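Local coordinates for protein prolyl-tRNA synthetase (Giardia lamblia ATCC 50803, PDB 3IAL) that probably attaches L-proline to tRNA(Pro) at the expense of ATP and is held here with the prolyl-adenylate intermediate in its active site, at residues Ser129-Trp134 with His174-Thr179; Glu181-Gln186 with Tyr267-Gly272; Asp33-Val38 with Gly289-Pro294; Asp29-Ala34 with Tyr357-Val362; Ser334-Arg339 with Met399-His404. All blocks are in the same frame, centred on the assembly; numbering follows the deposited sequence.

Contact 1: Ser129-Trp134 with His174-Thr179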
# COMPACT_ATOMS: atom_id res chain seq x y z
N SER B 129 16.74 15.73 5.22
CA SER B 129 16.34 17.12 5.46
C SER B 129 15.26 17.17 6.54
O SER B 129 15.26 18.09 7.36
CB SER B 129 15.82 17.78 4.18
OG SER B 129 16.83 17.83 3.18
N MET B 130 14.35 16.20 6.56
CA MET B 130 13.35 16.12 7.64
C MET B 130 13.91 15.54 8.94
O MET B 130 13.53 15.99 10.01
CB MET B 130 12.10 15.36 7.19
CG MET B 130 11.39 16.03 6.00
SD MET B 130 10.89 17.76 6.25
CE MET B 130 9.74 17.55 7.63
N PHE B 131 14.80 14.55 8.86
CA PHE B 131 15.48 14.04 10.08
C PHE B 131 16.16 15.18 10.86
O PHE B 131 16.20 15.16 12.10
CB PHE B 131 16.53 12.98 9.73
CG PHE B 131 15.96 11.60 9.45
CD1 PHE B 131 14.59 11.40 9.21
CD2 PHE B 131 16.82 10.50 9.38
CE1 PHE B 131 14.10 10.12 8.95
CE2 PHE B 131 16.32 9.22 9.11
CZ PHE B 131 14.95 9.03 8.91
N SER B 132 16.69 16.15 10.13
CA SER B 132 17.33 17.33 10.72
C SER B 132 16.39 18.08 11.67
O SER B 132 16.83 18.65 12.66
CB SER B 132 17.79 18.29 9.61
OG SER B 132 18.66 19.28 10.13
N LYS B 133 15.10 18.08 11.33
CA LYS B 133 14.08 18.71 12.17
C LYS B 133 13.58 17.78 13.27
O LYS B 133 13.35 18.21 14.40
CB LYS B 133 12.91 19.17 11.29
CG LYS B 133 13.33 20.11 10.15
CD LYS B 133 12.14 20.53 9.30
CE LYS B 133 12.56 21.43 8.15
NZ LYS B 133 13.48 20.70 7.23
N TRP B 134 13.41 16.50 12.96
CA TRP B 134 12.87 15.53 13.92
C TRP B 134 13.87 15.09 15.00
O TRP B 134 13.47 14.63 16.07
CB TRP B 134 12.34 14.29 13.20
CG TRP B 134 11.26 14.58 12.19
CD1 TRP B 134 10.45 15.67 12.13
CD2 TRP B 134 10.87 13.73 11.10
NE1 TRP B 134 9.58 15.57 11.07
CE2 TRP B 134 9.82 14.38 10.42
CE3 TRP B 134 11.30 12.48 10.64
CZ2 TRP B 134 9.19 13.83 9.31
CZ3 TRP B 134 10.68 11.93 9.53
CH2 TRP B 134 9.64 12.61 8.88
N HIS B 174 14.90 3.80 6.15
CA HIS B 174 15.96 4.75 6.54
C HIS B 174 15.92 4.90 8.06
O HIS B 174 14.86 5.20 8.64
CB HIS B 174 15.72 6.13 5.91
CG HIS B 174 15.76 6.15 4.42
ND1 HIS B 174 16.87 6.54 3.69
CD2 HIS B 174 14.81 5.82 3.50
CE1 HIS B 174 16.60 6.46 2.40
NE2 HIS B 174 15.36 6.02 2.25
N CYS B 175 17.06 4.67 8.71
CA CYS B 175 17.14 4.75 10.16
C CYS B 175 18.28 5.64 10.61
O CYS B 175 19.35 5.67 9.99
CB CYS B 175 17.33 3.37 10.79
SG CYS B 175 16.03 2.20 10.39
N CYS B 176 18.02 6.36 11.70
CA CYS B 176 18.96 7.28 12.28
C CYS B 176 19.36 6.73 13.66
O CYS B 176 18.49 6.39 14.47
CB CYS B 176 18.29 8.64 12.41
SG CYS B 176 19.34 9.99 12.88
N HIS B 177 20.66 6.66 13.90
CA HIS B 177 21.21 5.92 15.04
C HIS B 177 22.14 6.78 15.89
O HIS B 177 22.89 7.61 15.38
CB HIS B 177 22.00 4.72 14.53
CG HIS B 177 21.25 3.87 13.54
ND1 HIS B 177 20.27 2.98 13.92
CD2 HIS B 177 21.36 3.77 12.20
CE1 HIS B 177 19.81 2.37 12.85
NE2 HIS B 177 20.45 2.82 11.79
N ALA B 178 22.11 6.56 17.20
CA ALA B 178 22.93 7.32 18.12
C ALA B 178 24.42 7.04 17.92
O ALA B 178 25.25 7.96 17.98
CB ALA B 178 22.53 7.03 19.56
N THR B 179 24.77 5.77 17.68
CA THR B 179 26.16 5.35 17.61
C THR B 179 26.46 4.45 16.41
O THR B 179 25.56 3.86 15.80
CB THR B 179 26.56 4.52 18.84
OG1 THR B 179 25.83 3.29 18.81
CG2 THR B 179 26.31 5.27 20.16

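Contact 2: Glu181-Gln186 with Tyr267-Gly272. With PR8 (5'-O-[(R)-hydroxy{[(2S)-pyrrolidin-2-ylcarbonyl]oxy}phosphoryl]adenosine), chain H.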
# COMPACT_ATOMS: atom_id res chain seq x y z
N GLU B 181 27.81 1.54 16.55
CA GLU B 181 27.41 0.17 16.89
C GLU B 181 25.93 -0.08 16.57
O GLU B 181 25.58 -1.16 16.09
CB GLU B 181 27.69 -0.12 18.37
CG GLU B 181 29.16 -0.05 18.77
CD GLU B 181 29.58 1.30 19.34
OE1 GLU B 181 29.35 2.34 18.69
OE2 GLU B 181 30.16 1.32 20.45
N ASP B 182 25.06 0.88 16.86
CA ASP B 182 23.63 0.74 16.52
C ASP B 182 23.44 0.65 15.01
O ASP B 182 22.57 -0.08 14.54
CB ASP B 182 22.82 1.94 17.00
CG ASP B 182 22.84 2.13 18.51
OD1 ASP B 182 22.95 1.14 19.27
OD2 ASP B 182 22.74 3.30 18.94
N ALA B 183 24.22 1.42 14.25
CA ALA B 183 24.16 1.43 12.80
C ALA B 183 24.50 0.04 12.25
O ALA B 183 23.75 -0.51 11.46
CB ALA B 183 25.10 2.48 12.21
N VAL B 184 25.62 -0.52 12.72
CA VAL B 184 26.03 -1.88 12.34
C VAL B 184 24.97 -2.92 12.72
O VAL B 184 24.66 -3.79 11.93
CB VAL B 184 27.39 -2.25 12.97
CG1 VAL B 184 27.63 -3.74 12.87
CG2 VAL B 184 28.51 -1.46 12.30
N SER B 185 24.42 -2.82 13.92
CA SER B 185 23.36 -3.74 14.35
C SER B 185 22.10 -3.64 13.46
O SER B 185 21.43 -4.64 13.20
CB SER B 185 22.98 -3.49 15.81
OG SER B 185 21.83 -4.25 16.18
N GLN B 186 21.80 -2.43 12.98
CA GLN B 186 20.63 -2.24 12.11
C GLN B 186 20.75 -3.04 10.80
O GLN B 186 19.76 -3.57 10.30
CB GLN B 186 20.42 -0.77 11.77
CG GLN B 186 19.06 -0.46 11.13
CD GLN B 186 17.92 -0.80 12.06
OE1 GLN B 186 17.95 -0.44 13.24
NE2 GLN B 186 16.92 -1.53 11.56
N TYR B 267 24.48 8.39 13.13
CA TYR B 267 24.75 7.53 11.99
C TYR B 267 23.47 7.29 11.21
O TYR B 267 22.39 7.27 11.80
CB TYR B 267 25.32 6.19 12.48
CG TYR B 267 26.82 6.21 12.66
CD1 TYR B 267 27.41 6.99 13.65
CD2 TYR B 267 27.65 5.45 11.85
CE1 TYR B 267 28.80 7.01 13.82
CE2 TYR B 267 29.02 5.46 12.01
CZ TYR B 267 29.60 6.24 13.00
OH TYR B 267 30.97 6.24 13.14
N LEU B 268 23.59 7.12 9.89
CA LEU B 268 22.44 6.78 9.05
C LEU B 268 22.62 5.42 8.35
O LEU B 268 23.71 5.08 7.89
CB LEU B 268 22.21 7.88 8.00
CG LEU B 268 21.78 9.26 8.52
CD1 LEU B 268 21.81 10.28 7.40
CD2 LEU B 268 20.40 9.23 9.20
N THR B 269 21.53 4.66 8.26
CA THR B 269 21.49 3.45 7.47
C THR B 269 20.25 3.43 6.57
O THR B 269 19.27 4.15 6.82
CB THR B 269 21.53 2.17 8.35
OG1 THR B 269 20.32 2.05 9.12
CG2 THR B 269 22.74 2.21 9.30
N CYS B 270 20.29 2.63 5.51
CA CYS B 270 19.10 2.41 4.68
C CYS B 270 19.11 1.07 3.99
O CYS B 270 20.14 0.42 3.87
CB CYS B 270 18.92 3.53 3.65
SG CYS B 270 20.28 3.78 2.53
N ALA B 271 17.92 0.64 3.57
CA ALA B 271 17.74 -0.65 2.93
C ALA B 271 16.67 -0.52 1.87
O ALA B 271 15.65 0.12 2.10
CB ALA B 271 17.36 -1.72 3.95
N GLY B 272 16.90 -1.15 0.73
CA GLY B 272 15.98 -1.06 -0.40
C GLY B 272 15.75 -2.39 -1.07
O GLY B 272 16.69 -3.14 -1.33
C PR8 H . 19.26 2.33 -2.45
N PR8 H . 18.30 4.16 -1.20
O PR8 H . 18.75 2.89 -3.43
P PR8 H . 20.03 0.50 -3.95
N1 PR8 H . 14.57 -1.36 -11.77
C2 PR8 H . 14.12 -2.16 -10.81
N3 PR8 H . 14.70 -2.22 -9.61
C4 PR8 H . 15.77 -1.48 -9.32
C5 PR8 H . 16.27 -0.63 -10.30
C6 PR8 H . 15.65 -0.58 -11.54
N6 PR8 H . 16.11 0.24 -12.49
N7 PR8 H . 17.32 0.00 -9.79
C8 PR8 H . 17.48 -0.42 -8.53
N9 PR8 H . 16.54 -1.33 -8.24
CA PR8 H . 19.07 2.91 -1.06
CB PR8 H . 18.23 1.96 -0.23
CD PR8 H . 17.20 4.11 -0.25
CG PR8 H . 16.84 2.62 -0.21
C1' PR8 H . 16.41 -2.03 -6.92
O10 PR8 H . 20.02 1.20 -2.50
O1P PR8 H . 20.83 1.25 -4.96
C2' PR8 H . 17.58 -3.01 -6.65
O2' PR8 H . 17.09 -4.21 -6.04
O2P PR8 H . 20.66 -0.95 -3.71
C3' PR8 H . 18.40 -2.27 -5.61
O3' PR8 H . 19.16 -3.20 -4.84
C4' PR8 H . 17.24 -1.73 -4.79
O4' PR8 H . 16.46 -1.07 -5.82
C5' PR8 H . 17.77 -0.78 -3.75
O5' PR8 H . 18.50 0.27 -4.36

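Contact 3: Asp33-Val38 with Gly289-Pro294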
# COMPACT_ATOMS: atom_id res chain seq x y z
N ASP B 33 3.77 -11.35 -20.52
CA ASP B 33 2.57 -11.12 -21.31
C ASP B 33 1.51 -12.21 -21.15
O ASP B 33 0.35 -11.91 -20.83
CB ASP B 33 2.92 -10.94 -22.79
CG ASP B 33 3.81 -9.72 -23.04
OD1 ASP B 33 4.06 -8.94 -22.09
OD2 ASP B 33 4.26 -9.54 -24.20
N ALA B 34 1.90 -13.47 -21.36
CA ALA B 34 0.96 -14.59 -21.36
C ALA B 34 0.24 -14.75 -20.03
O ALA B 34 -0.95 -15.07 -20.00
CB ALA B 34 1.67 -15.90 -21.75
N ALA B 35 0.94 -14.53 -18.92
CA ALA B 35 0.31 -14.59 -17.59
C ALA B 35 -0.35 -13.25 -17.19
O ALA B 35 -0.93 -13.15 -16.11
CB ALA B 35 1.32 -15.05 -16.55
N GLU B 36 -0.28 -12.26 -18.07
CA GLU B 36 -0.88 -10.94 -17.87
C GLU B 36 -0.40 -10.28 -16.58
O GLU B 36 -1.19 -9.80 -15.77
CB GLU B 36 -2.41 -11.02 -17.99
CG GLU B 36 -2.83 -11.69 -19.31
CD GLU B 36 -4.28 -11.48 -19.69
OE1 GLU B 36 -5.14 -11.45 -18.79
OE2 GLU B 36 -4.56 -11.36 -20.90
N LEU B 37 0.91 -10.26 -16.40
CA LEU B 37 1.53 -9.73 -15.19
C LEU B 37 1.73 -8.22 -15.31
O LEU B 37 1.44 -7.46 -14.39
CB LEU B 37 2.89 -10.39 -14.95
CG LEU B 37 2.87 -11.90 -14.72
CD1 LEU B 37 4.27 -12.40 -14.32
CD2 LEU B 37 1.84 -12.27 -13.67
N VAL B 38 2.25 -7.81 -16.46
CA VAL B 38 2.52 -6.41 -16.77
C VAL B 38 2.08 -6.11 -18.19
O VAL B 38 1.82 -7.02 -18.99
CB VAL B 38 4.03 -6.09 -16.66
CG1 VAL B 38 4.53 -6.34 -15.24
CG2 VAL B 38 4.81 -6.91 -17.67
N GLY B 289 5.92 -24.81 -18.46
CA GLY B 289 4.49 -24.52 -18.49
C GLY B 289 4.15 -23.09 -18.08
O GLY B 289 2.99 -22.69 -18.11
N GLY B 290 5.17 -22.33 -17.67
CA GLY B 290 4.97 -20.95 -17.22
C GLY B 290 5.36 -20.76 -15.76
O GLY B 290 6.42 -21.23 -15.34
N LEU B 291 4.49 -20.09 -15.00
CA LEU B 291 4.80 -19.71 -13.64
C LEU B 291 4.60 -20.87 -12.68
O LEU B 291 3.82 -21.78 -12.93
CB LEU B 291 3.90 -18.54 -13.18
CG LEU B 291 3.97 -17.24 -13.99
CD1 LEU B 291 2.95 -16.24 -13.47
CD2 LEU B 291 5.36 -16.65 -13.98
N VAL B 292 5.34 -20.81 -11.57
CA VAL B 292 5.23 -21.72 -10.45
C VAL B 292 5.38 -20.82 -9.21
O VAL B 292 6.49 -20.48 -8.83
CB VAL B 292 6.35 -22.78 -10.49
CG1 VAL B 292 6.37 -23.62 -9.23
CG2 VAL B 292 6.22 -23.66 -11.76
N LEU B 293 4.26 -20.44 -8.59
CA LEU B 293 4.25 -19.39 -7.58
C LEU B 293 4.37 -19.92 -6.15
O LEU B 293 3.61 -20.80 -5.76
CB LEU B 293 2.96 -18.56 -7.69
CG LEU B 293 2.70 -17.90 -9.04
CD1 LEU B 293 1.31 -17.27 -9.05
CD2 LEU B 293 3.78 -16.86 -9.35
N PRO B 294 5.31 -19.38 -5.37
CA PRO B 294 5.26 -19.60 -3.93
C PRO B 294 3.92 -19.09 -3.36
O PRO B 294 3.35 -18.13 -3.91
CB PRO B 294 6.41 -18.76 -3.40
CG PRO B 294 7.34 -18.60 -4.56
CD PRO B 294 6.46 -18.54 -5.75

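Contact 4: Asp29-Ala34 with Tyr357-Val362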
# COMPACT_ATOMS: atom_id res chain seq x y z
N ASP B 29 10.09 -12.51 -21.09
CA ASP B 29 9.23 -11.60 -21.84
C ASP B 29 7.88 -12.22 -22.18
O ASP B 29 6.84 -11.57 -22.02
CB ASP B 29 9.90 -11.13 -23.13
CG ASP B 29 11.05 -10.16 -22.88
OD1 ASP B 29 11.10 -9.53 -21.80
OD2 ASP B 29 11.91 -10.05 -23.77
N ALA B 30 7.89 -13.47 -22.64
CA ALA B 30 6.65 -14.15 -23.02
C ALA B 30 5.76 -14.42 -21.78
O ALA B 30 4.55 -14.18 -21.82
CB ALA B 30 6.95 -15.45 -23.76
N ILE B 31 6.34 -14.89 -20.69
CA ILE B 31 5.55 -15.14 -19.48
C ILE B 31 4.95 -13.84 -18.90
O ILE B 31 3.83 -13.86 -18.41
CB ILE B 31 6.31 -15.96 -18.41
CG1 ILE B 31 5.32 -16.65 -17.45
CG2 ILE B 31 7.29 -15.07 -17.62
CD1 ILE B 31 4.19 -17.45 -18.16
N MET B 32 5.68 -12.72 -19.00
CA MET B 32 5.16 -11.42 -18.54
C MET B 32 3.83 -11.11 -19.21
O MET B 32 2.87 -10.69 -18.55
CB MET B 32 6.11 -10.25 -18.86
CG MET B 32 7.37 -10.14 -18.03
SD MET B 32 7.11 -9.91 -16.26
CE MET B 32 7.51 -11.55 -15.68
N ASP B 33 3.77 -11.35 -20.52
CA ASP B 33 2.57 -11.12 -21.31
C ASP B 33 1.51 -12.21 -21.15
O ASP B 33 0.35 -11.91 -20.83
CB ASP B 33 2.92 -10.94 -22.79
CG ASP B 33 3.81 -9.72 -23.04
OD1 ASP B 33 4.06 -8.94 -22.09
OD2 ASP B 33 4.26 -9.54 -24.20
N ALA B 34 1.90 -13.47 -21.36
CA ALA B 34 0.96 -14.59 -21.36
C ALA B 34 0.24 -14.75 -20.03
O ALA B 34 -0.95 -15.07 -20.00
CB ALA B 34 1.67 -15.90 -21.75
N TYR B 357 -4.24 -22.65 -15.73
CA TYR B 357 -3.88 -22.61 -14.31
C TYR B 357 -2.41 -22.94 -14.07
O TYR B 357 -1.80 -22.39 -13.15
CB TYR B 357 -4.82 -23.48 -13.46
CG TYR B 357 -6.22 -22.90 -13.46
CD1 TYR B 357 -6.45 -21.61 -13.00
CD2 TYR B 357 -7.30 -23.62 -13.97
CE1 TYR B 357 -7.72 -21.06 -13.01
CE2 TYR B 357 -8.58 -23.06 -14.00
CZ TYR B 357 -8.78 -21.78 -13.52
OH TYR B 357 -10.03 -21.19 -13.53
N GLU B 358 -1.83 -23.79 -14.92
CA GLU B 358 -0.40 -24.05 -14.83
C GLU B 358 0.41 -22.85 -15.35
O GLU B 358 1.41 -22.49 -14.74
CB GLU B 358 -0.04 -25.35 -15.54
CG GLU B 358 -0.64 -26.57 -14.80
CD GLU B 358 0.05 -27.89 -15.11
OE1 GLU B 358 0.82 -27.96 -16.10
OE2 GLU B 358 -0.20 -28.86 -14.35
N LEU B 359 -0.05 -22.24 -16.44
CA LEU B 359 0.54 -20.99 -16.95
C LEU B 359 0.59 -19.92 -15.85
O LEU B 359 1.59 -19.23 -15.70
CB LEU B 359 -0.27 -20.46 -18.14
CG LEU B 359 0.19 -19.17 -18.80
CD1 LEU B 359 1.45 -19.42 -19.60
CD2 LEU B 359 -0.92 -18.61 -19.68
N LYS B 360 -0.49 -19.82 -15.07
CA LYS B 360 -0.62 -18.81 -14.02
C LYS B 360 0.01 -19.24 -12.70
O LYS B 360 -0.02 -18.49 -11.72
CB LYS B 360 -2.09 -18.47 -13.80
CG LYS B 360 -2.83 -18.01 -15.04
CD LYS B 360 -2.54 -16.56 -15.39
CE LYS B 360 -3.51 -15.59 -14.73
NZ LYS B 360 -3.35 -14.20 -15.31
N GLY B 361 0.55 -20.45 -12.66
CA GLY B 361 1.31 -20.95 -11.52
C GLY B 361 0.55 -21.20 -10.24
O GLY B 361 1.14 -21.13 -9.15
N VAL B 362 -0.73 -21.53 -10.35
CA VAL B 362 -1.54 -21.83 -9.15
C VAL B 362 -0.93 -23.05 -8.44
O VAL B 362 -0.79 -24.09 -9.05
CB VAL B 362 -3.02 -22.10 -9.50
CG1 VAL B 362 -3.83 -22.46 -8.23
CG2 VAL B 362 -3.62 -20.89 -10.20

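Contact 5: Ser334-Arg339 with Met399-His404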
# COMPACT_ATOMS: atom_id res chain seq x y z
N SER B 334 -12.37 -20.26 5.08
CA SER B 334 -12.78 -19.81 6.42
C SER B 334 -11.86 -20.30 7.54
O SER B 334 -11.52 -19.53 8.44
CB SER B 334 -14.22 -20.23 6.70
OG SER B 334 -15.06 -19.87 5.61
N LYS B 335 -11.46 -21.57 7.49
CA LYS B 335 -10.66 -22.17 8.57
C LYS B 335 -9.15 -22.01 8.39
O LYS B 335 -8.41 -21.97 9.37
CB LYS B 335 -10.99 -23.66 8.73
CG LYS B 335 -12.31 -23.95 9.43
CD LYS B 335 -12.25 -23.64 10.93
CE LYS B 335 -13.40 -24.29 11.69
NZ LYS B 335 -13.71 -23.57 12.96
N LEU B 336 -8.68 -21.94 7.14
CA LEU B 336 -7.25 -21.88 6.85
C LEU B 336 -6.78 -20.54 6.28
O LEU B 336 -5.58 -20.28 6.24
CB LEU B 336 -6.86 -23.01 5.88
CG LEU B 336 -7.23 -24.43 6.31
CD1 LEU B 336 -6.97 -25.43 5.18
CD2 LEU B 336 -6.48 -24.82 7.58
N GLY B 337 -7.72 -19.70 5.82
CA GLY B 337 -7.37 -18.40 5.24
C GLY B 337 -6.77 -18.48 3.84
O GLY B 337 -6.12 -17.53 3.40
N LEU B 338 -7.00 -19.59 3.14
CA LEU B 338 -6.46 -19.78 1.79
C LEU B 338 -7.30 -19.04 0.76
O LEU B 338 -8.50 -18.85 0.95
CB LEU B 338 -6.42 -21.26 1.43
CG LEU B 338 -5.53 -22.15 2.30
CD1 LEU B 338 -5.50 -23.58 1.73
CD2 LEU B 338 -4.11 -21.58 2.40
N ARG B 339 -6.66 -18.62 -0.32
CA ARG B 339 -7.34 -18.02 -1.45
C ARG B 339 -7.69 -19.17 -2.38
O ARG B 339 -6.82 -19.90 -2.85
CB ARG B 339 -6.46 -16.97 -2.13
CG ARG B 339 -6.10 -15.80 -1.20
CD ARG B 339 -5.19 -14.77 -1.85
NE ARG B 339 -3.82 -15.25 -2.05
CZ ARG B 339 -2.85 -15.22 -1.13
NH1 ARG B 339 -3.07 -14.74 0.09
NH2 ARG B 339 -1.64 -15.67 -1.44
N MET B 399 -11.23 -31.92 4.51
CA MET B 399 -12.06 -31.08 5.38
C MET B 399 -11.55 -31.07 6.83
O MET B 399 -11.94 -30.21 7.62
CB MET B 399 -13.52 -31.57 5.37
CG MET B 399 -14.17 -31.71 3.98
SD MET B 399 -14.90 -30.21 3.30
CE MET B 399 -16.31 -29.98 4.38
N LYS B 400 -10.67 -32.02 7.17
CA LYS B 400 -10.15 -32.16 8.53
C LYS B 400 -9.20 -31.02 8.88
O LYS B 400 -8.19 -30.82 8.21
CB LYS B 400 -9.43 -33.50 8.68
CG LYS B 400 -8.79 -33.78 10.03
CD LYS B 400 -8.24 -35.19 10.02
CE LYS B 400 -7.36 -35.50 11.20
NZ LYS B 400 -6.94 -36.95 11.20
N VAL B 401 -9.56 -30.29 9.94
CA VAL B 401 -8.77 -29.17 10.45
C VAL B 401 -8.59 -29.36 11.95
O VAL B 401 -9.57 -29.54 12.68
CB VAL B 401 -9.49 -27.83 10.18
CG1 VAL B 401 -8.70 -26.66 10.76
CG2 VAL B 401 -9.72 -27.63 8.68
N SER B 402 -7.34 -29.36 12.40
CA SER B 402 -7.02 -29.38 13.82
C SER B 402 -6.29 -28.09 14.19
O SER B 402 -5.56 -27.51 13.38
CB SER B 402 -6.19 -30.61 14.19
OG SER B 402 -4.89 -30.56 13.61
N SER B 403 -6.53 -27.63 15.42
CA SER B 403 -5.99 -26.37 15.89
C SER B 403 -5.63 -26.47 17.36
O SER B 403 -6.27 -27.20 18.10
CB SER B 403 -7.03 -25.26 15.70
OG SER B 403 -8.13 -25.43 16.59
N HIS B 404 -4.59 -25.74 17.76
CA HIS B 404 -4.28 -25.55 19.18
C HIS B 404 -3.65 -24.17 19.42
O HIS B 404 -3.20 -23.51 18.49
CB HIS B 404 -3.35 -26.66 19.70
CG HIS B 404 -1.98 -26.65 19.10
ND1 HIS B 404 -1.70 -27.20 17.87
CD2 HIS B 404 -0.81 -26.16 19.58
CE1 HIS B 404 -0.41 -27.05 17.61
NE2 HIS B 404 0.15 -26.42 18.63

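Contact 1: Ser129-Trp134 with His174-Thr179
Phe-131 reaches from helix 124-134 onto strand 167-177 and meets three consecutive residues with different parts of one ring. Its far corner, CZ, lies 3.8 Å from the carbonyl O of His-174; this oxygen sits at the ring edge, close to the ring plane, where the aromatic hydrogens carry slight positive charge. Further round the rim, CD2 packs against CB of Cys-176 at 3.8 Å, and the methylene comes in obliquely. The Cys-176 sulfur follows suit: SG stands 5.4 Å from the centroid of the Phe-131 ring and 54° off its normal, an oblique sulfur-aromatic contact. With chi1 at -79°, CG of Phe-131 extends opposite its own carbonyl carbon, which carries the ring across the gap between helix and strand. The strand belongs to the antiparallel sheet of the class II synthetase core, and the helix packs on it with a crossing angle of -40° between the short axes. His-174 and Cys-176 direct CB toward the helix, while Cys-175 between them points away, to Gln-186 and Tyr-190 of helix 180-201. The imidazole of His-174 turns off from Phe-131 toward the prolyl-adenylate, and its two nitrogens are hydrogen-bonded to Tyr-128 OH and Glu-172 OE2. On another side of the helix, Trp-134 NE1 donates to Asp-39 of the second subunit.

Contact 2: Glu181-Gln186 with Tyr267-Gly272
Helix 180-201 and strand 263-274 run almost parallel here, 6° apart in direction, with the short axes 8.1 Å from each other at closest approach. The backbones come nearest at Ala-183 and Tyr-267, whose CA atoms are 6.2 Å apart, a spacing that the small alanine side chain permits. Ala-183 CB presses on Tyr-267 CB at 3.7 Å and also touches Thr-269 CG2 at 3.8 Å, so one methyl bridges two strand residues that face the helix. This helix covers one side of the antiparallel sheet of the class II catalytic core; Leu-268 and Cys-270 point to the other side, where helix 124-134 lies. Thr-269 splits its branches: CG2 rests 3.6 Å from Ala-183 O, whereas OG1, set between the backbone N and carbonyl carbon (chi1 68°), lies 3.5 Å from Gln-186 CG. That hydroxyl is hydrogen-bonded to His-177 NE2 and Tyr-190 OH. Gln-186 lies roughly perpendicular to Thr-269 and bends at chi2, its OE1 going to Lys-144 NZ. Downstream the same strand reaches the prolyl-adenylate: Cys-270 SG is 3.9 Å from the ligand's CA, and Gly-272 N is 3.5 Å from its CB, a carbon of the pyrrolidine ring.

Contact 3: Asp33-Val38 with Gly289-Pro294
Apolar packing joins Ala-35 and Leu-37 to Leu-291, and a single methyl does the touching on the loop side. Leu-291 CD1 lies 3.7 Å from Ala-35 CB and 4.1 Å from Leu-37 CD2. The two leucines approach tip to tip: both Leu-37 methyls come about equally close to that CD1. In Leu-291, chi1 of -58° and chi2 of 176° stretch the side chain toward the end of helix 24-34, across a gap of 7.9 Å between the CA atoms of Ala-35 and Leu-291.

Hydrogen bonds tie each segment to other parts of the chain. Glu-36, with positive phi, closes the helix in a Schellman motif, and the turn leaves Ala-35 and Leu-37 both facing the loop. The Ala-35 carbonyl accepts a side-chain bond from Lys-360 NZ. In the loop, Leu-291 and Leu-293 make backbone hydrogen bonds with Leu-359 and Gly-361 at the end of helix 350-359.

Leu-37 also packs on Tyr-53 and Met-57 of helix 52-71 and on Leu-282 of helix 276-285, and Leu-291 meets Ile-31. Residues 289-294, in the connection between helix 276-285 and strand 302-307, thus pack where helices 24-34, 52-71 and 276-285 meet.

Contact 4: Asp29-Ala34 with Tyr357-Val362
Leu-359, in the last turn of helix 350-359, carries the contact with Ile-31 and Ala-34 of helix 24-34. Ahead of it, Tyr-357 and Glu-358 turn to their own domain: Tyr-357 packs on Val-303 and bonds through OH to Asp-343, while Glu-358 O accepts from Arg-383 NE. At Leu-359 itself the side chain forks over the end of the opposite helix. CD1 meets Ile-31 CD1 at 3.7 Å and, on the same branch, Ala-34 CB at 4.1 Å; CD2 lies 3.6 Å from the carbonyl O of Ala-34. Both leading side chains start with a bond anti to the backbone N, chi1 180° in Leu-359 and -158° for CG1 of Ile-31; the two chains run antiparallel alongside one another and touch at their CD1 methyls. Lys-360 then points away at CB but folds back along its chain, and its ammonium makes a cation-pi contact with Tyr-53. Gly-361 adopts positive phi, and the bonds Gly-361 N to Glu-358 O and Val-362 N to Tyr-357 O, 3.0 and 3.1 Å, complete a Schellman motif. The Val-362 side chain packs on Val-303 in the five-stranded sheet of that domain. The anticodon-binding domain, an alpha/beta unit as in other class IIa synthetases, here rests a helix C-terminus on helix 24-34, near the start of the modelled chain.

Contact 5: Ser334-Arg339 with Met399-His404
Val-401 sets its two methyls against two successive residues, Lys-335 and Leu-336, between helix 315-334 and strand 340-342: CG2 packs on Lys-335 CB at 4.2 Å, and CG1 on Leu-336 CD2 at 4.3 Å. The fork follows from its first torsion. With CG1 anti to the backbone N (chi1 178°), CG2 lies opposite the carbonyl carbon, and the valine straddles the two neighbours rather than pressing on one. Lys-335 offers only the root of its side chain. Its CB faces Val-401, but chi1 of -76° followed by a bend at chi2 takes the rest of the chain, and with it the ammonium, away from the valine. Leu-336 does the reverse: its tip comes closer than its CB direction suggests. CD1 extends the chain, anti to CA, and the other branch, CD2, is the one that meets Val-401. The contact lies at the surface, and Lys-335 is exposed. Both segments belong to the anticodon-binding domain, where the chain turns through Gly-337, with positive phi, into strand 340-342 at one edge of the five-stranded mixed sheet. Following Val-401, residues 402-405 pair with strand 411-414 in a small antiparallel hairpin, and backbone bonds link Ser-402 with Lys-414 and His-404 with Val-412. Val-413 of that hairpin touches both Leu-336 and Val-401, and Thr-331 of helix 315-334 also packs on Val-401.

Contacts 1 and 2 lie on neighbouring strands of the catalytic sheet, with centres about 11 Å apart. His-177 N of contact 1 lies 2.8 Å from Tyr-267 O of contact 2, a probable hydrogen bond, and both contacts lead to the prolyl-adenylate, through His-174 and through Cys-270 to Gly-272. Contacts 3 and 4 share helix 24-34 and have centres about 3 Å apart; a probable bond of 2.9 Å from Leu-37 N to Met-32 O joins them. They lie on the opposite side of the chain's centre from the first two, with centres about 36 to 43 Å away. Contact 5, within the anticodon-binding domain, is about 40 Å from contact 2 and about 27 Å from contact 3, centre to centre.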